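Local coordinates for protein cellulase (PDB 5E09) that probably hydrolyses internal beta-1,4-glucosidic bonds of cellulose, as a halophilic family 5 glycoside hydrolase that also carries carbohydrate-binding modules, at residues P19-G24 and H307-N312; V62-Q67 and V98-H103; A126-L131 and L142-V147; N218-V223 and G264-L269. One frame throughout, in Å; residues are numbered along the deposited sequence.

Contact 1: residues P19-G24 and H307-N312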
# COMPACT_ATOMS: atom_id res chain seq x y z
N PRO A 19 -6.72 14.09 -5.17
CA PRO A 19 -6.07 12.77 -5.17
C PRO A 19 -6.84 11.74 -6.00
O PRO A 19 -7.97 12.00 -6.41
CB PRO A 19 -6.11 12.39 -3.69
CG PRO A 19 -7.43 12.95 -3.23
CD PRO A 19 -7.65 14.23 -4.04
N GLY A 20 -6.23 10.58 -6.21
CA GLY A 20 -6.83 9.56 -7.05
C GLY A 20 -6.97 8.22 -6.37
O GLY A 20 -6.33 7.94 -5.35
N TRP A 21 -7.82 7.37 -6.94
CA TRP A 21 -8.15 6.09 -6.33
C TRP A 21 -8.16 4.98 -7.39
O TRP A 21 -8.69 5.16 -8.48
CB TRP A 21 -9.52 6.20 -5.65
CG TRP A 21 -9.98 4.97 -4.92
CD1 TRP A 21 -9.65 4.60 -3.65
CD2 TRP A 21 -10.89 3.97 -5.41
NE1 TRP A 21 -10.28 3.42 -3.32
CE2 TRP A 21 -11.05 3.02 -4.39
CE3 TRP A 21 -11.57 3.79 -6.61
CZ2 TRP A 21 -11.87 1.90 -4.53
CZ3 TRP A 21 -12.38 2.68 -6.75
CH2 TRP A 21 -12.53 1.75 -5.72
N ASN A 22 -7.56 3.84 -7.05
CA ASN A 22 -7.52 2.70 -7.96
C ASN A 22 -8.67 1.74 -7.75
O ASN A 22 -8.89 1.27 -6.63
CB ASN A 22 -6.21 1.92 -7.81
CG ASN A 22 -5.08 2.51 -8.61
OD1 ASN A 22 -4.90 2.19 -9.78
ND2 ASN A 22 -4.29 3.37 -7.98
N LEU A 23 -9.40 1.44 -8.82
CA LEU A 23 -10.43 0.40 -8.78
C LEU A 23 -9.75 -0.96 -8.93
O LEU A 23 -9.89 -1.64 -9.95
CB LEU A 23 -11.47 0.63 -9.87
CG LEU A 23 -12.71 -0.27 -9.93
CD1 LEU A 23 -13.56 -0.12 -8.68
CD2 LEU A 23 -13.53 0.01 -11.19
N GLY A 24 -9.00 -1.36 -7.91
CA GLY A 24 -8.15 -2.54 -7.98
C GLY A 24 -8.82 -3.89 -7.90
O GLY A 24 -9.96 -4.01 -7.43
N HIS A 307 -1.05 11.65 -6.68
CA HIS A 307 -0.98 10.26 -6.24
C HIS A 307 -2.32 9.55 -6.30
O HIS A 307 -3.38 10.18 -6.20
CB HIS A 307 -0.41 10.19 -4.82
CG HIS A 307 -1.17 11.03 -3.84
ND1 HIS A 307 -2.43 10.69 -3.39
CD2 HIS A 307 -0.85 12.20 -3.23
CE1 HIS A 307 -2.85 11.61 -2.54
NE2 HIS A 307 -1.92 12.54 -2.43
N MSE A 308 -2.28 8.23 -6.45
CA MSE A 308 -3.47 7.40 -6.60
C MSE A 308 -3.38 6.10 -5.79
O MSE A 308 -2.59 5.21 -6.11
CB MSE A 308 -3.71 7.07 -8.08
CG MSE A 308 -3.61 8.27 -9.00
SE MSE A 308 -4.14 7.85 -10.81
CE MSE A 308 -6.08 7.98 -10.60
N LEU A 309 -4.20 6.00 -4.75
CA LEU A 309 -4.13 4.90 -3.79
C LEU A 309 -4.55 3.57 -4.41
O LEU A 309 -5.57 3.48 -5.09
CB LEU A 309 -5.02 5.21 -2.58
CG LEU A 309 -5.25 4.12 -1.53
CD1 LEU A 309 -4.02 3.93 -0.67
CD2 LEU A 309 -6.48 4.46 -0.69
N TRP A 310 -3.76 2.53 -4.16
CA TRP A 310 -4.12 1.19 -4.62
C TRP A 310 -5.13 0.57 -3.66
O TRP A 310 -4.84 0.40 -2.47
CB TRP A 310 -2.89 0.29 -4.74
CG TRP A 310 -3.26 -1.12 -5.12
CD1 TRP A 310 -3.22 -2.23 -4.31
CD2 TRP A 310 -3.74 -1.57 -6.38
NE1 TRP A 310 -3.64 -3.33 -5.01
CE2 TRP A 310 -3.97 -2.95 -6.29
CE3 TRP A 310 -3.99 -0.93 -7.61
CZ2 TRP A 310 -4.44 -3.72 -7.35
CZ3 TRP A 310 -4.46 -1.69 -8.67
CH2 TRP A 310 -4.68 -3.07 -8.54
N ASP A 311 -6.32 0.25 -4.17
CA ASP A 311 -7.38 -0.32 -3.35
C ASP A 311 -7.96 -1.56 -4.02
O ASP A 311 -8.77 -1.45 -4.93
CB ASP A 311 -8.49 0.72 -3.12
CG ASP A 311 -9.47 0.32 -2.02
OD1 ASP A 311 -9.59 -0.89 -1.70
OD2 ASP A 311 -10.14 1.23 -1.48
N ASN A 312 -7.53 -2.73 -3.56
CA ASN A 312 -7.95 -4.00 -4.18
C ASN A 312 -9.28 -4.51 -3.62
O ASN A 312 -9.70 -5.62 -3.93
CB ASN A 312 -6.86 -5.07 -3.99
CG ASN A 312 -6.58 -5.40 -2.53
OD1 ASN A 312 -7.38 -5.11 -1.63
ND2 ASN A 312 -5.43 -6.02 -2.28
O HOH W 1 -4.56 9.07 -3.38
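Trp21 and Asp311 meet at the edge of the indole. Trp21 NE1 donates to Asp311 OD2 at 2.9 Å, near the ring plane and on the anti side of the carboxylate. The two planes stand 76° apart. Trp21 holds CG anti to its backbone N (chi1 -178°), which lets the indole reach Asp311. The Asn22 side chain points to the other face of the sheet. Asn22 N and ND2 both donate to Leu309 O, at 2.8 Å and 3.2 Å, and ND2 comes from above the carbonyl plane. Asn22 CB packs 3.6 Å from Trp310 CE3. Gly24 CA lies over the six-membered ring of Trp310, a CH-pi contact. Toward the start of the strands, Gly20 N donates to His307 O at 2.9 Å, and Leu309 N donates to Gly20 O. Water 1 joins Gly20 O to His307 ND1, at 2.9 Å and 2.7 Å.

A second shell positions these groups. Leu316 N donates to Asp311 OD2, while Gly313 N and His315 N hold OD1. Arg59 grips Asn22 OD1, and Gly270 O takes a bond from ND2. The two segments lie on the first and last strands of the TIM barrel, and their parallel pairing closes it.

Contact 2: residues V62-Q67 and V98-H103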
# COMPACT_ATOMS: atom_id res chain seq x y z
N VAL A 62 -7.37 -2.51 -16.27
CA VAL A 62 -8.08 -3.56 -16.99
C VAL A 62 -7.11 -4.58 -17.56
O VAL A 62 -6.15 -4.23 -18.24
CB VAL A 62 -8.93 -2.99 -18.14
CG1 VAL A 62 -9.73 -4.11 -18.79
CG2 VAL A 62 -9.86 -1.90 -17.63
N THR A 63 -7.35 -5.85 -17.25
CA THR A 63 -6.65 -6.95 -17.90
C THR A 63 -7.52 -7.46 -19.04
O THR A 63 -8.68 -7.81 -18.82
CB THR A 63 -6.32 -8.08 -16.92
OG1 THR A 63 -5.44 -7.58 -15.90
CG2 THR A 63 -5.63 -9.23 -17.64
N TRP A 64 -6.96 -7.50 -20.24
CA TRP A 64 -7.75 -7.74 -21.45
C TRP A 64 -7.64 -9.15 -22.03
O TRP A 64 -8.54 -9.57 -22.75
CB TRP A 64 -7.34 -6.74 -22.54
CG TRP A 64 -7.54 -5.32 -22.16
CD1 TRP A 64 -6.61 -4.47 -21.64
CD2 TRP A 64 -8.75 -4.56 -22.26
NE1 TRP A 64 -7.16 -3.24 -21.41
CE2 TRP A 64 -8.47 -3.27 -21.79
CE3 TRP A 64 -10.04 -4.86 -22.71
CZ2 TRP A 64 -9.45 -2.27 -21.74
CZ3 TRP A 64 -11.00 -3.87 -22.67
CH2 TRP A 64 -10.70 -2.59 -22.18
N GLU A 65 -6.56 -9.85 -21.72
CA GLU A 65 -6.21 -11.11 -22.40
C GLU A 65 -7.35 -12.12 -22.50
O GLU A 65 -7.56 -12.72 -23.56
CB GLU A 65 -5.04 -11.79 -21.71
CG GLU A 65 -4.65 -13.10 -22.37
CD GLU A 65 -4.14 -14.13 -21.38
OE1 GLU A 65 -3.03 -13.94 -20.85
OE2 GLU A 65 -4.86 -15.12 -21.13
N ASN A 66 -8.08 -12.32 -21.41
CA ASN A 66 -9.16 -13.30 -21.38
C ASN A 66 -10.46 -12.79 -21.99
O ASN A 66 -11.50 -13.46 -21.91
CB ASN A 66 -9.39 -13.76 -19.94
CG ASN A 66 -8.28 -14.67 -19.43
OD1 ASN A 66 -7.70 -15.44 -20.19
ND2 ASN A 66 -7.97 -14.56 -18.15
N GLN A 67 -10.43 -11.62 -22.60
CA GLN A 67 -11.62 -11.06 -23.23
C GLN A 67 -11.37 -10.80 -24.71
O GLN A 67 -12.13 -10.09 -25.37
CB GLN A 67 -12.05 -9.78 -22.52
CG GLN A 67 -12.32 -9.93 -21.03
CD GLN A 67 -13.58 -10.73 -20.73
OE1 GLN A 67 -14.41 -10.97 -21.61
NE2 GLN A 67 -13.73 -11.15 -19.47
N VAL A 98 -10.30 10.08 -15.36
CA VAL A 98 -10.17 8.63 -15.45
C VAL A 98 -8.89 8.23 -16.19
O VAL A 98 -8.54 8.82 -17.20
CB VAL A 98 -11.38 8.01 -16.17
CG1 VAL A 98 -11.25 6.49 -16.25
CG2 VAL A 98 -12.66 8.40 -15.47
N MSE A 99 -8.18 7.23 -15.65
CA MSE A 99 -7.02 6.65 -16.33
C MSE A 99 -7.33 5.20 -16.69
O MSE A 99 -7.72 4.41 -15.82
CB MSE A 99 -5.75 6.73 -15.46
CG MSE A 99 -4.53 6.09 -16.12
SE MSE A 99 -2.87 6.12 -15.08
CE MSE A 99 -2.99 7.96 -14.41
N LEU A 100 -7.16 4.85 -17.97
CA LEU A 100 -7.44 3.49 -18.45
C LEU A 100 -6.18 2.84 -19.03
O LEU A 100 -5.41 3.50 -19.72
CB LEU A 100 -8.54 3.53 -19.50
CG LEU A 100 -8.93 2.19 -20.14
CD1 LEU A 100 -9.63 1.32 -19.12
CD2 LEU A 100 -9.81 2.40 -21.37
N ASN A 101 -5.97 1.55 -18.75
CA ASN A 101 -4.76 0.88 -19.22
C ASN A 101 -4.92 -0.53 -19.77
O ASN A 101 -6.04 -1.03 -19.93
CB ASN A 101 -3.70 0.84 -18.10
CG ASN A 101 -4.03 -0.13 -16.97
OD1 ASN A 101 -4.88 -1.03 -17.10
ND2 ASN A 101 -3.33 0.03 -15.86
N LEU A 102 -3.77 -1.19 -19.87
CA LEU A 102 -3.60 -2.60 -20.17
C LEU A 102 -2.95 -2.90 -18.81
O LEU A 102 -2.02 -2.20 -18.43
CB LEU A 102 -2.62 -2.81 -21.31
CG LEU A 102 -2.98 -2.16 -22.65
CD1 LEU A 102 -1.87 -2.38 -23.67
CD2 LEU A 102 -4.30 -2.71 -23.16
N HIS A 103 -3.41 -3.92 -18.11
CA HIS A 103 -2.84 -4.21 -16.80
C HIS A 103 -2.01 -5.46 -16.65
O HIS A 103 -0.84 -5.41 -16.87
CB HIS A 103 -3.92 -4.15 -15.74
CG HIS A 103 -3.41 -3.80 -14.38
ND1 HIS A 103 -3.08 -2.52 -14.03
CD2 HIS A 103 -3.20 -4.56 -13.30
CE1 HIS A 103 -2.66 -2.52 -12.78
NE2 HIS A 103 -2.74 -3.74 -12.31
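Val62 and Trp64 meet Leu100, Asn101 and Leu102 where two neighbouring strands of the TIM barrel run out at their C-terminal ends. In family 5 enzymes this end of the barrel carries the active site. The tight part is centred on Asn101, which is gripped through both its backbone and its side chain. Trp64 NE1 donates to Asn101 O at 2.9 Å. The bond is straight (166°), lies in the carbonyl plane on a lone pair, and nearly follows the indole plane. Val62 N donates to Asn101 OD1 at 3.0 Å, almost straight (165°). Asn101 CG sits between the backbone N and the carbonyl carbon (chi1 72°), and this turns the amide back toward Val62.

Apolar groups fill in around these bonds. Leu100 CD1 touches Val62 CG2 at 3.6 Å. Val62 CG1 lies over the centre of one Trp64 face. Leu102 CD2 is modelled 3.3 Å from Trp64 CD1, but the place of the Leu102 side chain is less sure, because its CD1 crowds Trp128. Helix 117-134 covers this side, with Leu131 on Trp64 and Tyr124 on Leu102.

The other part is looser. His103 N makes a weak, bent bond to Val62 O, and Thr63 OG1 comes no nearer to His103 than 3.8 Å, at CB. Thr63 OG1 bonds instead to Asp28 O and His104 N. Beyond Trp64 the chain makes a short 3-10 turn at 65-66 toward solvent, away from segment 98-103. Asn101 ND2 donates to His103 ND1 at 3.1 Å, and the nitrogen of Asn101 lies in the plane of the imidazole.

Contact 3: residues A126-L131 and L142-V147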
# COMPACT_ATOMS: atom_id res chain seq x y z
N ALA A 126 -3.73 -4.15 -31.90
CA ALA A 126 -5.17 -4.39 -31.99
C ALA A 126 -5.92 -3.84 -30.77
O ALA A 126 -6.98 -3.22 -30.90
CB ALA A 126 -5.45 -5.89 -32.15
N LEU A 127 -5.34 -4.07 -29.60
CA LEU A 127 -5.91 -3.56 -28.35
C LEU A 127 -6.02 -2.05 -28.35
O LEU A 127 -7.10 -1.50 -28.16
CB LEU A 127 -5.07 -3.99 -27.15
CG LEU A 127 -5.47 -5.31 -26.48
CD1 LEU A 127 -4.66 -5.53 -25.20
CD2 LEU A 127 -6.96 -5.31 -26.20
N TRP A 128 -4.90 -1.36 -28.57
CA TRP A 128 -4.96 0.09 -28.48
C TRP A 128 -5.69 0.72 -29.67
O TRP A 128 -6.14 1.86 -29.58
CB TRP A 128 -3.55 0.69 -28.31
CG TRP A 128 -3.13 0.66 -26.88
CD1 TRP A 128 -2.08 -0.03 -26.33
CD2 TRP A 128 -3.80 1.32 -25.78
NE1 TRP A 128 -2.04 0.18 -24.97
CE2 TRP A 128 -3.07 0.99 -24.62
CE3 TRP A 128 -4.91 2.15 -25.69
CZ2 TRP A 128 -3.45 1.48 -23.36
CZ3 TRP A 128 -5.28 2.63 -24.43
CH2 TRP A 128 -4.54 2.30 -23.29
N GLU A 129 -5.85 -0.03 -30.75
CA GLU A 129 -6.70 0.43 -31.85
C GLU A 129 -8.17 0.39 -31.43
O GLU A 129 -8.89 1.38 -31.58
CB GLU A 129 -6.48 -0.41 -33.10
CG GLU A 129 -5.29 0.03 -33.95
CD GLU A 129 -4.96 -0.95 -35.06
OE1 GLU A 129 -5.59 -2.03 -35.11
OE2 GLU A 129 -4.07 -0.64 -35.88
N GLN A 130 -8.61 -0.75 -30.89
CA GLN A 130 -10.00 -0.85 -30.43
C GLN A 130 -10.31 0.16 -29.31
O GLN A 130 -11.38 0.78 -29.30
CB GLN A 130 -10.32 -2.26 -29.95
CG GLN A 130 -10.27 -3.31 -31.03
CD GLN A 130 -10.44 -4.71 -30.48
OE1 GLN A 130 -11.55 -5.12 -30.15
NE2 GLN A 130 -9.35 -5.45 -30.38
N LEU A 131 -9.37 0.33 -28.38
CA LEU A 131 -9.55 1.29 -27.29
C LEU A 131 -9.57 2.72 -27.80
O LEU A 131 -10.38 3.53 -27.36
CB LEU A 131 -8.45 1.13 -26.23
CG LEU A 131 -8.41 -0.22 -25.50
CD1 LEU A 131 -7.23 -0.31 -24.56
CD2 LEU A 131 -9.69 -0.45 -24.74
N LEU A 142 -10.55 11.79 -19.70
CA LEU A 142 -10.14 10.39 -19.84
C LEU A 142 -8.77 10.32 -20.50
O LEU A 142 -8.54 10.91 -21.56
CB LEU A 142 -11.17 9.59 -20.64
CG LEU A 142 -10.77 8.19 -21.09
CD1 LEU A 142 -10.63 7.25 -19.90
CD2 LEU A 142 -11.78 7.65 -22.08
N MSE A 143 -7.85 9.61 -19.86
CA MSE A 143 -6.48 9.48 -20.34
C MSE A 143 -6.09 8.01 -20.43
O MSE A 143 -6.65 7.16 -19.73
CB MSE A 143 -5.52 10.23 -19.40
CG MSE A 143 -5.31 9.53 -18.05
SE MSE A 143 -4.65 10.74 -16.68
CE MSE A 143 -6.37 11.49 -16.13
N PHE A 144 -5.13 7.71 -21.30
CA PHE A 144 -4.66 6.34 -21.52
C PHE A 144 -3.26 6.15 -20.99
O PHE A 144 -2.40 7.00 -21.22
CB PHE A 144 -4.67 6.01 -23.02
CG PHE A 144 -6.02 6.09 -23.67
CD1 PHE A 144 -7.19 5.91 -22.93
CD2 PHE A 144 -6.13 6.31 -25.04
CE1 PHE A 144 -8.43 5.97 -23.55
CE2 PHE A 144 -7.37 6.37 -25.65
CZ PHE A 144 -8.52 6.20 -24.91
N GLU A 145 -3.00 5.04 -20.28
CA GLU A 145 -1.61 4.66 -20.01
C GLU A 145 -1.28 3.35 -20.71
O GLU A 145 -2.07 2.40 -20.70
CB GLU A 145 -1.30 4.57 -18.51
CG GLU A 145 -2.18 3.67 -17.72
CD GLU A 145 -1.62 3.27 -16.36
OE1 GLU A 145 -0.38 3.16 -16.20
OE2 GLU A 145 -2.43 3.07 -15.43
N SER A 146 -0.10 3.32 -21.31
CA SER A 146 0.28 2.29 -22.28
C SER A 146 0.21 0.87 -21.75
O SER A 146 -0.39 0.00 -22.38
CB SER A 146 1.69 2.56 -22.79
OG SER A 146 2.61 2.53 -21.72
N VAL A 147 0.83 0.64 -20.60
CA VAL A 147 0.92 -0.70 -20.01
C VAL A 147 1.31 -0.59 -18.54
O VAL A 147 2.15 0.22 -18.17
CB VAL A 147 1.95 -1.57 -20.77
CG1 VAL A 147 3.23 -0.78 -21.05
CG2 VAL A 147 2.26 -2.86 -20.00
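Trp128 reaches from its helix to Phe144, Glu145 and Ser146. The polar part across the contact is one bond. Trp128 NE1 donates to Ser146 O at 3.1 Å, and the oxygen lies in the ring plane at the indole edge. NE1 crowds Leu102, so its exact place is less sure. Next to it along the same edge, Trp128 CZ2 lies 3.1 Å from Glu145 O. Two successive backbone carbonyls therefore face one indole edge. Trp128 CG is anti to the carbonyl carbon and beside the backbone N (chi1 -83°), which swings the ring off the helix toward the strand. Glu145 points away from the helix and forms a salt bridge with Arg59, while Ser146 OG bonds to Asn171 OD1.

The aromatic part is Trp128 with Phe144. Trp128 CZ3 sits over one face of the Phe144 ring, 3.6 Å from CG. The six-membered ring of Trp128 and the Phe144 ring have centroids 5.3 Å apart and planes at 42°, an oblique meeting. Phe174 of helix 161-181 also meets both residues, edge-to-face in the case of Trp128.

Helix 117-134 is the connection in a beta-alpha-beta crossover of the TIM barrel. Its turns at 126-131 run antiparallel to strand 142-145, at 177°. In family 5 enzymes the segment after this strand carries the catalytic acid/base glutamate.

Within the helix, Leu131 CD1 covers one face of the indole, 3.5 Å above the Trp128 plane and toward its rim.

Contact 4: residues N218-V223 and G264-L269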
# COMPACT_ATOMS: atom_id res chain seq x y z
N ASN A 218 1.29 16.86 -24.31
CA ASN A 218 0.27 16.21 -23.50
C ASN A 218 0.67 14.83 -22.99
O ASN A 218 -0.06 13.85 -23.17
CB ASN A 218 -1.03 16.11 -24.29
CG ASN A 218 -1.65 17.48 -24.56
OD1 ASN A 218 -1.83 18.29 -23.64
ND2 ASN A 218 -1.96 17.76 -25.82
N LEU A 219 1.83 14.76 -22.35
CA LEU A 219 2.37 13.50 -21.87
C LEU A 219 2.62 13.55 -20.36
O LEU A 219 3.01 14.58 -19.82
CB LEU A 219 3.66 13.15 -22.62
CG LEU A 219 3.56 12.89 -24.13
CD1 LEU A 219 4.93 12.58 -24.72
CD2 LEU A 219 2.59 11.76 -24.44
N ILE A 220 2.39 12.42 -19.69
CA ILE A 220 2.52 12.32 -18.25
C ILE A 220 3.37 11.11 -17.88
O ILE A 220 3.15 10.02 -18.40
CB ILE A 220 1.14 12.18 -17.57
CG1 ILE A 220 0.21 13.32 -17.99
CG2 ILE A 220 1.29 12.12 -16.06
CD1 ILE A 220 -1.26 12.99 -17.82
N ALA A 221 4.34 11.31 -17.00
CA ALA A 221 5.16 10.21 -16.51
C ALA A 221 4.45 9.52 -15.36
O ALA A 221 3.80 10.18 -14.56
CB ALA A 221 6.53 10.71 -16.08
N THR A 222 4.55 8.20 -15.26
CA THR A 222 3.98 7.53 -14.10
C THR A 222 4.93 6.55 -13.44
O THR A 222 5.67 5.82 -14.10
CB THR A 222 2.68 6.79 -14.44
OG1 THR A 222 2.16 6.20 -13.24
CG2 THR A 222 2.90 5.70 -15.48
N VAL A 223 4.90 6.55 -12.11
CA VAL A 223 5.68 5.56 -11.36
C VAL A 223 4.82 5.00 -10.24
O VAL A 223 3.74 5.53 -9.94
CB VAL A 223 6.99 6.15 -10.79
CG1 VAL A 223 7.98 6.42 -11.91
CG2 VAL A 223 6.72 7.43 -10.00
N GLY A 264 9.31 20.30 -17.69
CA GLY A 264 7.89 20.37 -17.95
C GLY A 264 7.01 19.16 -17.74
O GLY A 264 5.81 19.22 -18.00
N ILE A 265 7.60 18.05 -17.31
CA ILE A 265 6.80 16.83 -17.19
C ILE A 265 6.16 16.49 -15.84
O ILE A 265 6.86 16.27 -14.85
CB ILE A 265 7.71 15.66 -17.62
CG1 ILE A 265 8.49 16.03 -18.88
CG2 ILE A 265 6.89 14.39 -17.82
CD1 ILE A 265 9.41 14.95 -19.38
N PRO A 266 4.83 16.44 -15.82
CA PRO A 266 4.08 16.13 -14.60
C PRO A 266 4.11 14.63 -14.29
O PRO A 266 4.15 13.81 -15.21
CB PRO A 266 2.67 16.59 -14.94
CG PRO A 266 2.56 16.37 -16.41
CD PRO A 266 3.94 16.67 -16.97
N VAL A 267 4.10 14.29 -13.00
CA VAL A 267 4.21 12.91 -12.57
C VAL A 267 2.94 12.43 -11.87
O VAL A 267 2.36 13.15 -11.04
CB VAL A 267 5.42 12.72 -11.63
CG1 VAL A 267 5.51 11.27 -11.16
CG2 VAL A 267 6.70 13.14 -12.33
N VAL A 268 2.50 11.23 -12.22
CA VAL A 268 1.46 10.53 -11.49
C VAL A 268 2.03 9.28 -10.80
O VAL A 268 2.56 8.36 -11.45
CB VAL A 268 0.29 10.11 -12.40
CG1 VAL A 268 -0.68 9.22 -11.63
CG2 VAL A 268 -0.43 11.34 -12.95
N LEU A 269 1.96 9.29 -9.48
CA LEU A 269 2.20 8.10 -8.68
C LEU A 269 0.97 7.19 -8.84
O LEU A 269 0.06 7.23 -8.03
CB LEU A 269 2.44 8.46 -7.22
CG LEU A 269 2.84 7.31 -6.29
CD1 LEU A 269 4.08 6.61 -6.82
CD2 LEU A 269 3.10 7.84 -4.89
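Ala221 is held through both its N and its O by segment 264-269, where two neighbouring parallel strands of the TIM barrel, 219-225 and 267-272, run side by side. Ala221 N donates to Pro266 O at 3.1 Å. Val268 N donates to Ala221 O at 2.9 Å, and this bond is nearly straight (172°). Weaker CA-H...O contacts fill the gaps, such as Val267 CA to Ala221 O and Leu269 CA to Val223 O.

Apolar packing divides by face. Ala221, Val223, Val267 and Leu269 share one face. There Ile265 CG2 lies 4.1 Å from Ala221 CB, and Val223 CG2 touches both Val267 CG1 and Leu269 CD1. Helices 201-214 and 243-261 cover this side, with Leu207 on Ala221 and Phe260 on Val267. Thr222 and Val268 point to the other face, where Ile220 CG2 meets Val268 CG2 at 3.6 Å. The side chains of Ile220 and Pro266 cross at about a right angle, CG1 near CG.

The one side-chain bond is made by Thr222. Its OG1 is anti to the backbone N (chi1 -178°) and donates to Val268 O at 2.8 Å. Val223 N reaches the same Val268 O at 3.0 Å, from the opposite face of the carbonyl plane.

All four contacts belong to the (beta/alpha)8 domain. Contacts 1 and 4 pair neighbouring strands, contact 2 joins a loop to a strand end, and contact 3 joins a helix to a strand. Contact 1 brings together segments 283 residues apart. The other three fall between them in sequence, in the order 2, 3, 4. Contacts 2 and 3 are the closest, with centres about 8 Å apart, and their strands 97-100 and 142-145 are neighbours. Contact 4 adjoins contact 1 through strands 267-272 and 306-311. The centres of contacts 2 and 4 are about 20 Å apart, yet Met99 packs on Val268. Met308 touches both, so the contacts tie the barrel together across its seam, wall and interior.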